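PDB 4ZOQ: intracellular serine protease from Bacillus licheniformis, which cleaves peptide bonds in a sequence-specific way as a lanthipeptide protease, probably acting as a serine-type endopeptidase of the subtilase family. Local coordinates for residues B[167-175]-B[191-202]; B[217-226]-B[322-331]. All blocks are in the same frame, centred on the assembly; numbering follows the deposited sequence.

Interaction 1. Residues B[167-175]-B[191-202]; sequences VLVFSSAGN and HLPSALKHVVSV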
ATOM      1  N   VAL B 167       8.298  11.127   4.000  1.00 37.76           N
ATOM      2  CA  VAL B 167       7.396  10.000   4.198  1.00 37.78           C
ATOM      3  C   VAL B 167       7.581   8.927   3.118  1.00 35.49           C
ATOM      4  O   VAL B 167       7.452   9.211   1.928  1.00 33.16           O
ATOM      5  CB  VAL B 167       5.937  10.442   4.186  1.00 34.10           C
ATOM      6  CG1 VAL B 167       5.060   9.271   4.457  1.00 31.95           C
ATOM      7  CG2 VAL B 167       5.711  11.541   5.204  1.00 33.40           C
ATOM      8  N   LEU B 168       7.867   7.699   3.547  1.00 34.47           N
ATOM      9  CA  LEU B 168       8.019   6.571   2.631  1.00 34.37           C
ATOM     10  C   LEU B 168       6.676   6.097   2.130  1.00 33.22           C
ATOM     11  O   LEU B 168       5.697   6.076   2.884  1.00 31.26           O
ATOM     12  CB  LEU B 168       8.734   5.429   3.328  1.00 31.74           C
ATOM     13  CG  LEU B 168      10.174   5.823   3.613  1.00 33.33           C
ATOM     14  CD1 LEU B 168      10.731   4.982   4.725  1.00 32.33           C
ATOM     15  CD2 LEU B 168      10.989   5.668   2.344  1.00 30.77           C
ATOM     16  N   VAL B 169       6.621   5.783   0.839  1.00 32.99           N
ATOM     17  CA  VAL B 169       5.412   5.252   0.219  1.00 29.92           C
ATOM     18  C   VAL B 169       5.730   3.930  -0.472  1.00 31.04           C
ATOM     19  O   VAL B 169       6.521   3.877  -1.406  1.00 28.72           O
ATOM     20  CB  VAL B 169       4.819   6.249  -0.808  1.00 30.09           C
ATOM     21  CG1 VAL B 169       3.545   5.690  -1.431  1.00 30.20           C
ATOM     22  CG2 VAL B 169       4.574   7.617  -0.152  1.00 28.89           C
ATOM     23  N   PHE B 170       5.081   2.869  -0.023  1.00 31.02           N
ATOM     24  CA  PHE B 170       5.295   1.546  -0.568  1.00 31.44           C
ATOM     25  C   PHE B 170       4.044   1.148  -1.323  1.00 33.20           C
ATOM     26  O   PHE B 170       2.939   1.420  -0.864  1.00 30.64           O
ATOM     27  CB  PHE B 170       5.607   0.563   0.551  1.00 28.90           C
ATOM     28  CG  PHE B 170       6.874   0.886   1.279  1.00 31.17           C
ATOM     29  CD1 PHE B 170       8.106   0.498   0.773  1.00 31.19           C
ATOM     30  CD2 PHE B 170       6.835   1.646   2.433  1.00 28.49           C
ATOM     31  CE1 PHE B 170       9.268   0.828   1.425  1.00 28.36           C
ATOM     32  CE2 PHE B 170       7.995   1.976   3.098  1.00 27.58           C
ATOM     33  CZ  PHE B 170       9.214   1.563   2.585  1.00 31.90           C
ATOM     34  N   SER B 171       4.221   0.518  -2.485  1.00 31.86           N
ATOM     35  CA  SER B 171       3.089   0.151  -3.322  1.00 31.74           C
ATOM     36  C   SER B 171       3.240  -1.252  -3.905  1.00 30.86           C
ATOM     37  O   SER B 171       4.335  -1.672  -4.233  1.00 31.52           O
ATOM     38  CB  SER B 171       2.958   1.165  -4.464  1.00 33.64           C
ATOM     39  OG  SER B 171       1.654   1.142  -4.982  1.00 39.52           O
ATOM     40  N   SER B 172       2.134  -1.955  -4.079  1.00 27.25           N
ATOM     41  CA  SER B 172       2.180  -3.272  -4.707  1.00 29.01           C
ATOM     42  C   SER B 172       2.419  -3.156  -6.210  1.00 30.22           C
ATOM     43  O   SER B 172       1.889  -2.250  -6.869  1.00 30.95           O
ATOM     44  CB  SER B 172       0.903  -4.048  -4.415  1.00 25.34           C
ATOM     45  OG  SER B 172      -0.222  -3.273  -4.747  1.00 29.80           O
ATOM     46  N   ALA B 173       3.263  -4.037  -6.739  1.00 27.70           N
ATOM     47  CA  ALA B 173       3.665  -3.944  -8.134  1.00 26.93           C
ATOM     48  C   ALA B 173       2.576  -4.445  -9.073  1.00 27.31           C
ATOM     49  O   ALA B 173       2.576  -4.137 -10.245  1.00 27.96           O
ATOM     50  CB  ALA B 173       4.942  -4.707  -8.357  1.00 26.41           C
ATOM     51  N   GLY B 174       1.647  -5.227  -8.559  1.00 25.84           N
ATOM     52  CA  GLY B 174       0.568  -5.720  -9.386  1.00 28.39           C
ATOM     53  C   GLY B 174       0.704  -7.187  -9.719  1.00 30.01           C
ATOM     54  O   GLY B 174       1.814  -7.734  -9.735  1.00 28.06           O
ATOM     55  N   ASN B 175      -0.439  -7.814 -10.006  1.00 33.46           N
ATOM     56  CA  ASN B 175      -0.530  -9.264 -10.134  1.00 30.34           C
ATOM     57  C   ASN B 175      -0.830  -9.775 -11.550  1.00 30.65           C
ATOM     58  O   ASN B 175      -1.451 -10.841 -11.707  1.00 30.87           O
ATOM     59  CB  ASN B 175      -1.588  -9.839  -9.170  1.00 31.44           C
ATOM     60  CG  ASN B 175      -1.261  -9.587  -7.701  1.00 34.19           C
ATOM     61  OD1 ASN B 175      -0.258  -8.955  -7.369  1.00 33.09           O
ATOM     62  ND2 ASN B 175      -2.049 -10.191  -6.812  1.00 39.62           N
ATOM     63  N   HIS B 191       1.370   1.247 -14.464  1.00 33.02           N
ATOM     64  CA  HIS B 191       0.674   0.822 -13.248  1.00 32.39           C
ATOM     65  C   HIS B 191       0.921   1.901 -12.197  1.00 31.91           C
ATOM     66  O   HIS B 191       2.071   2.147 -11.837  1.00 31.50           O
ATOM     67  CB  HIS B 191       1.169  -0.564 -12.773  1.00 32.06           C
ATOM     68  CG  HIS B 191       0.398  -1.145 -11.619  1.00 31.96           C
ATOM     69  ND1 HIS B 191       0.947  -1.306 -10.361  1.00 30.20           N
ATOM     70  CD2 HIS B 191      -0.867  -1.628 -11.539  1.00 31.50           C
ATOM     71  CE1 HIS B 191       0.057  -1.862  -9.559  1.00 29.62           C
ATOM     72  NE2 HIS B 191      -1.055  -2.057 -10.247  1.00 31.71           N
ATOM     73  N   LEU B 192      -0.145   2.524 -11.699  1.00 31.25           N
ATOM     74  CA  LEU B 192      -0.040   3.671 -10.784  1.00 29.18           C
ATOM     75  C   LEU B 192      -0.693   3.331  -9.443  1.00 32.72           C
ATOM     76  O   LEU B 192      -1.789   2.761  -9.422  1.00 30.06           O
ATOM     77  CB  LEU B 192      -0.717   4.874 -11.416  1.00 30.05           C
ATOM     78  CG  LEU B 192      -0.137   5.351 -12.748  1.00 29.54           C
ATOM     79  CD1 LEU B 192      -1.057   6.343 -13.354  1.00 32.08           C
ATOM     80  CD2 LEU B 192       1.173   6.024 -12.487  1.00 30.51           C
ATOM     81  N   PRO B 193      -0.061   3.723  -8.313  1.00 33.80           N
ATOM     82  CA  PRO B 193       1.092   4.626  -8.197  1.00 31.91           C
ATOM     83  C   PRO B 193       2.465   3.966  -8.234  1.00 32.42           C
ATOM     84  O   PRO B 193       3.468   4.662  -8.073  1.00 32.56           O
ATOM     85  CB  PRO B 193       0.885   5.248  -6.814  1.00 36.05           C
ATOM     86  CG  PRO B 193       0.265   4.109  -5.990  1.00 30.76           C
ATOM     87  CD  PRO B 193      -0.605   3.342  -6.988  1.00 33.34           C
ATOM     88  N   SER B 194       2.516   2.658  -8.451  1.00 35.50           N
ATOM     89  CA  SER B 194       3.771   1.904  -8.321  1.00 33.80           C
ATOM     90  C   SER B 194       4.860   2.381  -9.283  1.00 32.63           C
ATOM     91  O   SER B 194       6.051   2.264  -8.985  1.00 32.12           O
ATOM     92  CB  SER B 194       3.513   0.399  -8.503  1.00 31.82           C
ATOM     93  OG  SER B 194       3.245   0.087  -9.850  1.00 32.16           O
ATOM     94  N   ALA B 195       4.461   2.905 -10.441  1.00 32.96           N
ATOM     95  CA  ALA B 195       5.437   3.358 -11.428  1.00 32.53           C
ATOM     96  C   ALA B 195       6.054   4.723 -11.100  1.00 33.94           C
ATOM     97  O   ALA B 195       7.067   5.091 -11.677  1.00 34.91           O
ATOM     98  CB  ALA B 195       4.802   3.413 -12.785  1.00 30.66           C
ATOM     99  N   LEU B 196       5.431   5.468 -10.189  1.00 32.55           N
ATOM    100  CA  LEU B 196       5.833   6.843  -9.886  1.00 30.72           C
ATOM    101  C   LEU B 196       7.179   6.979  -9.201  1.00 32.62           C
ATOM    102  O   LEU B 196       7.562   6.143  -8.391  1.00 35.29           O
ATOM    103  CB  LEU B 196       4.786   7.519  -8.991  1.00 31.94           C
ATOM    104  CG  LEU B 196       3.345   7.677  -9.466  1.00 33.47           C
ATOM    105  CD1 LEU B 196       2.487   8.145  -8.284  1.00 32.27           C
ATOM    106  CD2 LEU B 196       3.266   8.664 -10.628  1.00 31.70           C
ATOM    107  N   LYS B 197       7.859   8.078  -9.469  1.00 29.05           N
ATOM    108  CA  LYS B 197       9.045   8.404  -8.717  1.00 32.63           C
ATOM    109  C   LYS B 197       8.658   8.677  -7.244  1.00 34.97           C
ATOM    110  O   LYS B 197       7.545   9.158  -6.960  1.00 34.80           O
ATOM    111  CB  LYS B 197       9.738   9.604  -9.349  1.00 35.62           C
ATOM    112  CG  LYS B 197      11.170   9.795  -8.923  1.00 40.11           C
ATOM    113  CD  LYS B 197      11.742  11.073  -9.549  1.00 46.90           C
ATOM    114  CE  LYS B 197      13.255  11.116  -9.456  1.00 43.07           C
ATOM    115  NZ  LYS B 197      13.672  11.289  -8.052  1.00 45.60           N
ATOM    116  N   HIS B 198       9.555   8.291  -6.329  1.00 34.51           N
ATOM    117  CA  HIS B 198       9.365   8.375  -4.876  1.00 33.41           C
ATOM    118  C   HIS B 198       8.311   7.364  -4.345  1.00 33.79           C
ATOM    119  O   HIS B 198       7.954   7.367  -3.171  1.00 33.67           O
ATOM    120  CB  HIS B 198       8.999   9.793  -4.457  1.00 35.50           C
ATOM    121  CG  HIS B 198       9.945  10.832  -4.966  1.00 39.13           C
ATOM    122  ND1 HIS B 198      11.272  10.882  -4.591  1.00 43.49           N
ATOM    123  CD2 HIS B 198       9.751  11.876  -5.808  1.00 38.34           C
ATOM    124  CE1 HIS B 198      11.859  11.900  -5.195  1.00 38.32           C
ATOM    125  NE2 HIS B 198      10.958  12.523  -5.934  1.00 37.51           N
ATOM    126  N   VAL B 199       7.802   6.503  -5.210  1.00 31.68           N
ATOM    127  CA  VAL B 199       6.994   5.390  -4.749  1.00 32.34           C
ATOM    128  C   VAL B 199       7.812   4.082  -4.889  1.00 36.15           C
ATOM    129  O   VAL B 199       8.399   3.814  -5.941  1.00 34.26           O
ATOM    130  CB  VAL B 199       5.678   5.284  -5.533  1.00 31.61           C
ATOM    131  CG1 VAL B 199       4.956   4.017  -5.162  1.00 30.40           C
ATOM    132  CG2 VAL B 199       4.799   6.539  -5.315  1.00 32.04           C
ATOM    133  N   VAL B 200       7.893   3.309  -3.810  1.00 32.39           N
ATOM    134  CA  VAL B 200       8.651   2.058  -3.793  1.00 30.37           C
ATOM    135  C   VAL B 200       7.780   0.888  -4.268  1.00 32.21           C
ATOM    136  O   VAL B 200       6.885   0.425  -3.542  1.00 31.27           O
ATOM    137  CB  VAL B 200       9.171   1.766  -2.381  1.00 30.93           C
ATOM    138  CG1 VAL B 200       9.994   0.477  -2.354  1.00 31.74           C
ATOM    139  CG2 VAL B 200       9.996   2.958  -1.852  1.00 31.67           C
ATOM    140  N   SER B 201       8.047   0.386  -5.468  1.00 29.35           N
ATOM    141  CA  SER B 201       7.230  -0.689  -6.026  1.00 29.01           C
ATOM    142  C   SER B 201       7.685  -2.079  -5.512  1.00 32.91           C
ATOM    143  O   SER B 201       8.854  -2.428  -5.622  1.00 30.70           O
ATOM    144  CB  SER B 201       7.286  -0.631  -7.544  1.00 27.43           C
ATOM    145  OG  SER B 201       6.441  -1.597  -8.102  1.00 33.85           O
ATOM    146  N   VAL B 202       6.762  -2.860  -4.940  1.00 30.55           N
ATOM    147  CA  VAL B 202       7.106  -4.123  -4.283  1.00 26.49           C
ATOM    148  C   VAL B 202       6.424  -5.344  -4.943  1.00 27.55           C
ATOM    149  O   VAL B 202       5.188  -5.397  -5.054  1.00 28.15           O
ATOM    150  CB  VAL B 202       6.728  -4.091  -2.764  1.00 27.29           C
ATOM    151  CG1 VAL B 202       7.099  -5.385  -2.060  1.00 24.61           C
ATOM    152  CG2 VAL B 202       7.357  -2.887  -2.053  1.00 29.55           C
TER
HETATM  153  O   HOH W   1       9.123   6.468  -0.674  1.00 37.22           O

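Interaction 2. Residues B[217-226]-B[322-331]; sequences QGREIEFTAP and KDVIYGYGEV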
ATOM      1  N   GLN B 217       6.826  -7.462 -13.157  1.00 31.29           N
ATOM      2  CA  GLN B 217       8.268  -7.283 -13.219  1.00 30.72           C
ATOM      3  C   GLN B 217       8.550  -6.012 -13.981  1.00 31.39           C
ATOM      4  O   GLN B 217       7.701  -5.552 -14.730  1.00 31.32           O
ATOM      5  CB  GLN B 217       8.921  -8.496 -13.913  1.00 29.92           C
ATOM      6  CG  GLN B 217       8.568  -9.810 -13.226  1.00 32.48           C
ATOM      7  CD  GLN B 217       9.215 -11.049 -13.855  1.00 33.41           C
ATOM      8  OE1 GLN B 217      10.027 -10.949 -14.768  1.00 35.87           O
ATOM      9  NE2 GLN B 217       8.885 -12.223 -13.320  1.00 30.21           N
ATOM     10  N   GLY B 218       9.762  -5.485 -13.845  1.00 32.99           N
ATOM     11  CA  GLY B 218      10.148  -4.269 -14.541  1.00 33.43           C
ATOM     12  C   GLY B 218      11.209  -3.495 -13.792  1.00 31.64           C
ATOM     13  O   GLY B 218      11.522  -3.820 -12.652  1.00 32.55           O
ATOM     14  N   ARG B 219      11.749  -2.457 -14.427  1.00 31.46           N
ATOM     15  CA  ARG B 219      12.798  -1.657 -13.826  1.00 35.11           C
ATOM     16  C   ARG B 219      12.311  -0.932 -12.576  1.00 33.59           C
ATOM     17  O   ARG B 219      13.125  -0.532 -11.757  1.00 32.67           O
ATOM     18  CB  ARG B 219      13.351  -0.656 -14.843  1.00 37.92           C
ATOM     19  CG  ARG B 219      13.952  -1.334 -16.063  1.00 42.96           C
ATOM     20  CD  ARG B 219      14.605  -0.361 -17.033  1.00 43.02           C
ATOM     21  NE  ARG B 219      14.518  -0.899 -18.381  1.00 43.21           N
ATOM     22  CZ  ARG B 219      13.524  -0.667 -19.224  1.00 46.53           C
ATOM     23  NH1 ARG B 219      12.570   0.195 -18.917  1.00 45.17           N
ATOM     24  NH2 ARG B 219      13.530  -1.241 -20.413  1.00 60.24           N
ATOM     25  N   GLU B 220      10.993  -0.736 -12.469  1.00 32.90           N
ATOM     26  CA  GLU B 220      10.387  -0.051 -11.325  1.00 36.12           C
ATOM     27  C   GLU B 220      10.399  -0.880 -10.048  1.00 34.39           C
ATOM     28  O   GLU B 220      10.353  -0.299  -8.975  1.00 33.58           O
ATOM     29  CB  GLU B 220       8.938   0.366 -11.626  1.00 30.72           C
ATOM     30  CG  GLU B 220       7.937  -0.771 -11.590  1.00 34.15           C
ATOM     31  CD  GLU B 220       6.491  -0.294 -11.717  1.00 39.00           C
ATOM     32  OE1 GLU B 220       6.179   0.385 -12.731  1.00 37.30           O
ATOM     33  OE2 GLU B 220       5.670  -0.598 -10.808  1.00 33.29           O
ATOM     34  N   ILE B 221      10.460  -2.212 -10.159  1.00 33.83           N
ATOM     35  CA  ILE B 221      10.467  -3.074  -8.979  1.00 31.59           C
ATOM     36  C   ILE B 221      11.694  -2.748  -8.130  1.00 36.36           C
ATOM     37  O   ILE B 221      12.818  -2.746  -8.656  1.00 33.51           O
ATOM     38  CB  ILE B 221      10.551  -4.544  -9.317  1.00 29.38           C
ATOM     39  CG1 ILE B 221       9.511  -4.976 -10.351  1.00 30.33           C
ATOM     40  CG2 ILE B 221      10.473  -5.375  -8.018  1.00 30.17           C
ATOM     41  CD1 ILE B 221       8.106  -4.920  -9.904  1.00 30.64           C
ATOM     42  N   GLU B 222      11.496  -2.449  -6.848  1.00 29.70           N
ATOM     43  CA  GLU B 222      12.623  -2.129  -5.981  1.00 33.14           C
ATOM     44  C   GLU B 222      12.913  -3.202  -4.975  1.00 32.92           C
ATOM     45  O   GLU B 222      14.075  -3.422  -4.609  1.00 30.89           O
ATOM     46  CB  GLU B 222      12.406  -0.826  -5.216  1.00 33.23           C
ATOM     47  CG  GLU B 222      12.556   0.372  -6.083  1.00 37.63           C
ATOM     48  CD  GLU B 222      12.827   1.605  -5.288  1.00 44.14           C
ATOM     49  OE1 GLU B 222      13.782   1.562  -4.483  1.00 51.79           O
ATOM     50  OE2 GLU B 222      12.072   2.591  -5.443  1.00 45.90           O
ATOM     51  N   PHE B 223      11.846  -3.832  -4.497  1.00 29.17           N
ATOM     52  CA  PHE B 223      11.978  -4.881  -3.518  1.00 28.69           C
ATOM     53  C   PHE B 223      10.955  -5.966  -3.766  1.00 27.93           C
ATOM     54  O   PHE B 223       9.994  -5.812  -4.503  1.00 25.28           O
ATOM     55  CB  PHE B 223      11.789  -4.383  -2.100  1.00 25.96           C
ATOM     56  CG  PHE B 223      12.776  -3.367  -1.663  1.00 32.00           C
ATOM     57  CD1 PHE B 223      14.073  -3.734  -1.336  1.00 30.43           C
ATOM     58  CD2 PHE B 223      12.384  -2.034  -1.510  1.00 28.81           C
ATOM     59  CE1 PHE B 223      14.970  -2.798  -0.903  1.00 34.04           C
ATOM     60  CE2 PHE B 223      13.274  -1.092  -1.073  1.00 32.13           C
ATOM     61  CZ  PHE B 223      14.580  -1.465  -0.769  1.00 33.55           C
ATOM     62  N   THR B 224      11.173  -7.042  -3.048  1.00 27.27           N
ATOM     63  CA  THR B 224      10.316  -8.183  -3.057  1.00 27.41           C
ATOM     64  C   THR B 224      10.019  -8.598  -1.609  1.00 28.58           C
ATOM     65  O   THR B 224      10.769  -8.251  -0.681  1.00 27.12           O
ATOM     66  CB  THR B 224      11.032  -9.258  -3.928  1.00 30.81           C
ATOM     67  OG1 THR B 224      10.390  -9.346  -5.210  1.00 32.78           O
ATOM     68  CG2 THR B 224      11.095 -10.547  -3.297  1.00 26.49           C
ATOM     69  N   ALA B 225       8.890  -9.268  -1.393  1.00 27.83           N
ATOM     70  CA  ALA B 225       8.606  -9.844  -0.079  1.00 27.53           C
ATOM     71  C   ALA B 225       7.765 -11.119  -0.253  1.00 25.68           C
ATOM     72  O   ALA B 225       7.117 -11.302  -1.290  1.00 24.04           O
ATOM     73  CB  ALA B 225       7.909  -8.832   0.829  1.00 25.78           C
ATOM     74  N   PRO B 226       7.816 -12.024   0.739  1.00 27.95           N
ATOM     75  CA  PRO B 226       7.081 -13.285   0.550  1.00 28.25           C
ATOM     76  C   PRO B 226       5.546 -13.152   0.575  1.00 25.66           C
ATOM     77  O   PRO B 226       4.919 -13.084   1.632  1.00 26.14           O
ATOM     78  CB  PRO B 226       7.580 -14.151   1.721  1.00 26.90           C
ATOM     79  CG  PRO B 226       8.156 -13.204   2.721  1.00 26.79           C
ATOM     80  CD  PRO B 226       8.702 -12.064   1.921  1.00 27.91           C
ATOM     81  N   LYS B 322      20.591  -5.120  -8.990  1.00 39.96           N
ATOM     82  CA  LYS B 322      19.218  -4.711  -9.089  1.00 37.43           C
ATOM     83  C   LYS B 322      18.682  -5.211 -10.419  1.00 38.10           C
ATOM     84  O   LYS B 322      19.160  -4.823 -11.471  1.00 40.35           O
ATOM     85  CB  LYS B 322      19.084  -3.201  -8.965  1.00 35.98           C
ATOM     86  CG  LYS B 322      17.654  -2.728  -8.916  1.00 38.02           C
ATOM     87  CD  LYS B 322      17.571  -1.211  -8.839  1.00 39.98           C
ATOM     88  CE  LYS B 322      16.135  -0.763  -8.627  1.00 40.50           C
ATOM     89  NZ  LYS B 322      15.217  -1.258  -9.701  1.00 38.25           N
ATOM     90  N   ASP B 323      17.807  -6.199 -10.356  1.00 31.88           N
ATOM     91  CA  ASP B 323      17.225  -6.757 -11.555  1.00 35.66           C
ATOM     92  C   ASP B 323      15.746  -6.449 -11.716  1.00 36.48           C
ATOM     93  O   ASP B 323      15.080  -5.939 -10.818  1.00 36.50           O
ATOM     94  CB  ASP B 323      17.441  -8.267 -11.640  1.00 39.58           C
ATOM     95  CG  ASP B 323      16.963  -8.992 -10.425  1.00 37.14           C
ATOM     96  OD1 ASP B 323      17.588  -8.849  -9.364  1.00 46.41           O
ATOM     97  OD2 ASP B 323      15.893  -9.628 -10.533  1.00 38.41           O
ATOM     98  N   VAL B 324      15.261  -6.752 -12.904  1.00 33.96           N
ATOM     99  CA  VAL B 324      13.891  -6.514 -13.326  1.00 32.69           C
ATOM    100  C   VAL B 324      12.869  -7.442 -12.619  1.00 33.78           C
ATOM    101  O   VAL B 324      11.679  -7.129 -12.551  1.00 34.24           O
ATOM    102  CB  VAL B 324      13.836  -6.679 -14.889  1.00 33.87           C
ATOM    103  CG1 VAL B 324      12.509  -7.168 -15.395  1.00 37.54           C
ATOM    104  CG2 VAL B 324      14.273  -5.393 -15.580  1.00 32.10           C
ATOM    105  N   ILE B 325      13.332  -8.525 -12.004  1.00 31.55           N
ATOM    106  CA  ILE B 325      12.416  -9.447 -11.325  1.00 32.75           C
ATOM    107  C   ILE B 325      12.230  -9.142  -9.816  1.00 29.08           C
ATOM    108  O   ILE B 325      11.115  -8.998  -9.333  1.00 28.97           O
ATOM    109  CB  ILE B 325      12.908 -10.890 -11.499  1.00 32.42           C
ATOM    110  CG1 ILE B 325      12.949 -11.251 -12.990  1.00 32.06           C
ATOM    111  CG2 ILE B 325      12.028 -11.870 -10.738  1.00 29.63           C
ATOM    112  CD1 ILE B 325      13.615 -12.622 -13.269  1.00 30.35           C
ATOM    113  N   TYR B 326      13.340  -8.980  -9.114  1.00 28.42           N
ATOM    114  CA  TYR B 326      13.364  -8.818  -7.672  1.00 31.75           C
ATOM    115  C   TYR B 326      13.715  -7.415  -7.214  1.00 29.75           C
ATOM    116  O   TYR B 326      13.739  -7.170  -6.025  1.00 31.16           O
ATOM    117  CB  TYR B 326      14.401  -9.764  -7.043  1.00 31.39           C
ATOM    118  CG  TYR B 326      14.152 -11.198  -7.348  1.00 31.43           C
ATOM    119  CD1 TYR B 326      13.282 -11.955  -6.574  1.00 28.23           C
ATOM    120  CD2 TYR B 326      14.776 -11.803  -8.440  1.00 33.35           C
ATOM    121  CE1 TYR B 326      13.058 -13.260  -6.868  1.00 31.74           C
ATOM    122  CE2 TYR B 326      14.556 -13.105  -8.742  1.00 31.15           C
ATOM    123  CZ  TYR B 326      13.700 -13.829  -7.961  1.00 32.13           C
ATOM    124  OH  TYR B 326      13.469 -15.136  -8.277  1.00 35.50           O
ATOM    125  N   GLY B 327      14.069  -6.512  -8.126  1.00 33.05           N
ATOM    126  CA  GLY B 327      14.598  -5.220  -7.696  1.00 30.39           C
ATOM    127  C   GLY B 327      15.898  -5.413  -6.913  1.00 32.37           C
ATOM    128  O   GLY B 327      16.713  -6.274  -7.255  1.00 34.88           O
ATOM    129  N   TYR B 328      16.080  -4.680  -5.824  1.00 32.49           N
ATOM    130  CA  TYR B 328      17.265  -4.863  -4.977  1.00 31.74           C
ATOM    131  C   TYR B 328      17.222  -6.203  -4.267  1.00 32.78           C
ATOM    132  O   TYR B 328      18.207  -6.607  -3.670  1.00 33.90           O
ATOM    133  CB  TYR B 328      17.383  -3.757  -3.928  1.00 29.11           C
ATOM    134  CG  TYR B 328      17.648  -2.393  -4.499  1.00 35.99           C
ATOM    135  CD1 TYR B 328      18.871  -2.099  -5.097  1.00 38.36           C
ATOM    136  CD2 TYR B 328      16.680  -1.401  -4.465  1.00 34.72           C
ATOM    137  CE1 TYR B 328      19.127  -0.858  -5.632  1.00 38.07           C
ATOM    138  CE2 TYR B 328      16.925  -0.144  -5.010  1.00 39.36           C
ATOM    139  CZ  TYR B 328      18.151   0.118  -5.593  1.00 41.24           C
ATOM    140  OH  TYR B 328      18.416   1.356  -6.136  1.00 53.85           O
ATOM    141  N   GLY B 329      16.061  -6.860  -4.266  1.00 30.31           N
ATOM    142  CA  GLY B 329      15.945  -8.186  -3.674  1.00 29.41           C
ATOM    143  C   GLY B 329      14.873  -8.318  -2.598  1.00 33.31           C
ATOM    144  O   GLY B 329      14.011  -7.424  -2.401  1.00 34.66           O
ATOM    145  N   GLU B 330      14.925  -9.430  -1.876  1.00 29.18           N
ATOM    146  CA  GLU B 330      13.933  -9.707  -0.850  1.00 30.11           C
ATOM    147  C   GLU B 330      14.257  -9.047   0.468  1.00 30.67           C
ATOM    148  O   GLU B 330      15.364  -9.216   1.012  1.00 29.82           O
ATOM    149  CB  GLU B 330      13.805 -11.197  -0.623  1.00 31.25           C
ATOM    150  CG  GLU B 330      12.728 -11.577   0.384  1.00 29.93           C
ATOM    151  CD  GLU B 330      12.611 -13.078   0.479  1.00 36.91           C
ATOM    152  OE1 GLU B 330      13.213 -13.735  -0.387  1.00 40.67           O
ATOM    153  OE2 GLU B 330      11.900 -13.606   1.357  1.00 36.75           O
ATOM    154  N   VAL B 331      13.313  -8.235   0.931  1.00 28.37           N
ATOM    155  CA  VAL B 331      13.390  -7.607   2.238  1.00 30.55           C
ATOM    156  C   VAL B 331      13.285  -8.620   3.380  1.00 29.28           C
ATOM    157  O   VAL B 331      12.439  -9.492   3.361  1.00 28.92           O
ATOM    158  CB  VAL B 331      12.277  -6.529   2.407  1.00 31.05           C
ATOM    159  CG1 VAL B 331      12.150  -6.086   3.878  1.00 27.21           C
ATOM    160  CG2 VAL B 331      12.576  -5.349   1.508  1.00 30.13           C
TER
HETATM  161  O   HOH W   2      13.799  -3.505 -11.175  1.00 33.18           O

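Interaction 1. Residues B[167-175]-B[191-202]
V169 O and the N and O of S171 pair with V200 and V202 in a parallel ladder. The V200 N-H points almost straight at V169 O (2.8 Å), and S171 N donates to V200 O (2.9 Å). S171 O then accepts from V202 N, while V202 O takes the A173 N-H. Where the two chains part, a water continues the pattern: it accepts from V169 N (3.0 Å) and donates to H198 O (2.9 Å). F170 directs its own backbone bonds to I134 and I136 of the next strand.

Small hydroxyls suit the face carrying S171 and S201, because each reaches an acceptor without needing bulk. S171 OG, placed anti to the backbone N (chi1 -159°), bonds to I136 O and lies 3.4 Å from P193 CG. S201 OG sits 3.5 Å from A173 CB but bonds to E220. The H191 ring meets S172 O with its edge, CE1 lying 3.3 Å from that oxygen, and its ND1 gives a proton in the ring plane to S194 OG (2.7 Å), which also bonds to E220. N216 ND2 serves A173 O.

The face carrying F170, V200 and V202, which S172 shares, is mostly apolar; there F170 and V200 run alongside each other, ring carbon CD1 by CB. With these buried donors and acceptors paired, the strand is probably held firmly as it delivers S172 close to S276 and H86, the predicted charge-relay residues.

Interaction 2. Residues B[217-226]-B[322-331]
Backbone bonds join E222 and T224 to the turn at Y328 and G329. E222 O accepts from Y328 N (2.7 Å). T224 forms a single bridge with E330, its N bonding to G329 O (2.9 Å) and its O to V331 N (3.0 Å). Further back, G218 N meets a lone pair of V324 O in the carbonyl plane (2.8 Å).

One charged side chain bonds to the backbone of the 217-226 segment: K322 runs out extended and bends at its last torsion (chi4 -57°), which brings NZ 3.0 Å from I221 O; a weak bond goes to R219 O. Within the loop, D323 OD2 receives the N-H groups of I325 and Y326 on one side of its carboxylate; the bond to I325 N makes an Asx turn and that to Y326 N extends it to an Asx motif.

The remaining contacts are van der Waals packing, some of it by polar side chains. F223 CD1 lies 3.6 Å from V331 CG2, and its ring meets Y328 obliquely. The amide end of Q217 lies alongside I325, its OE1 3.4 Å from CG1; an alanine here would probably leave that flank of I325 without its neighbour. T224 OG1 is buried with no polar partner in the model, while CG2 packs against E330 CB (3.9 Å).

Glycine suits position 327, the second residue of a type II' turn with positive phi, since a CB would collide with E222. The whole is a loop laid along strand 221-226, the outermost strand at one end of the central, mostly parallel sheet of the subtilase alpha/beta fold.

Interaction 1 closes before interaction 2 opens along the chain, and their centres lie 12 Å apart. Both belong to the central sheet: strand 168-172 pairs with strand 200-205, which pairs in turn with strand 221-226, and the 322-331 loop follows on beyond that edge. The two contacts touch directly, since S201 O lies 2.9 Å from E222 N, a probable hydrogen bond, and A173 CB packs on I221 CD1. Helix 275-297, whose first turn carries the predicted active-site S276, packs on F170 and V202 from interaction 1 and on A225 and V331 from interaction 2. The 322-331 loop is thus connected through two strands to the one carrying S172, close to the predicted S276.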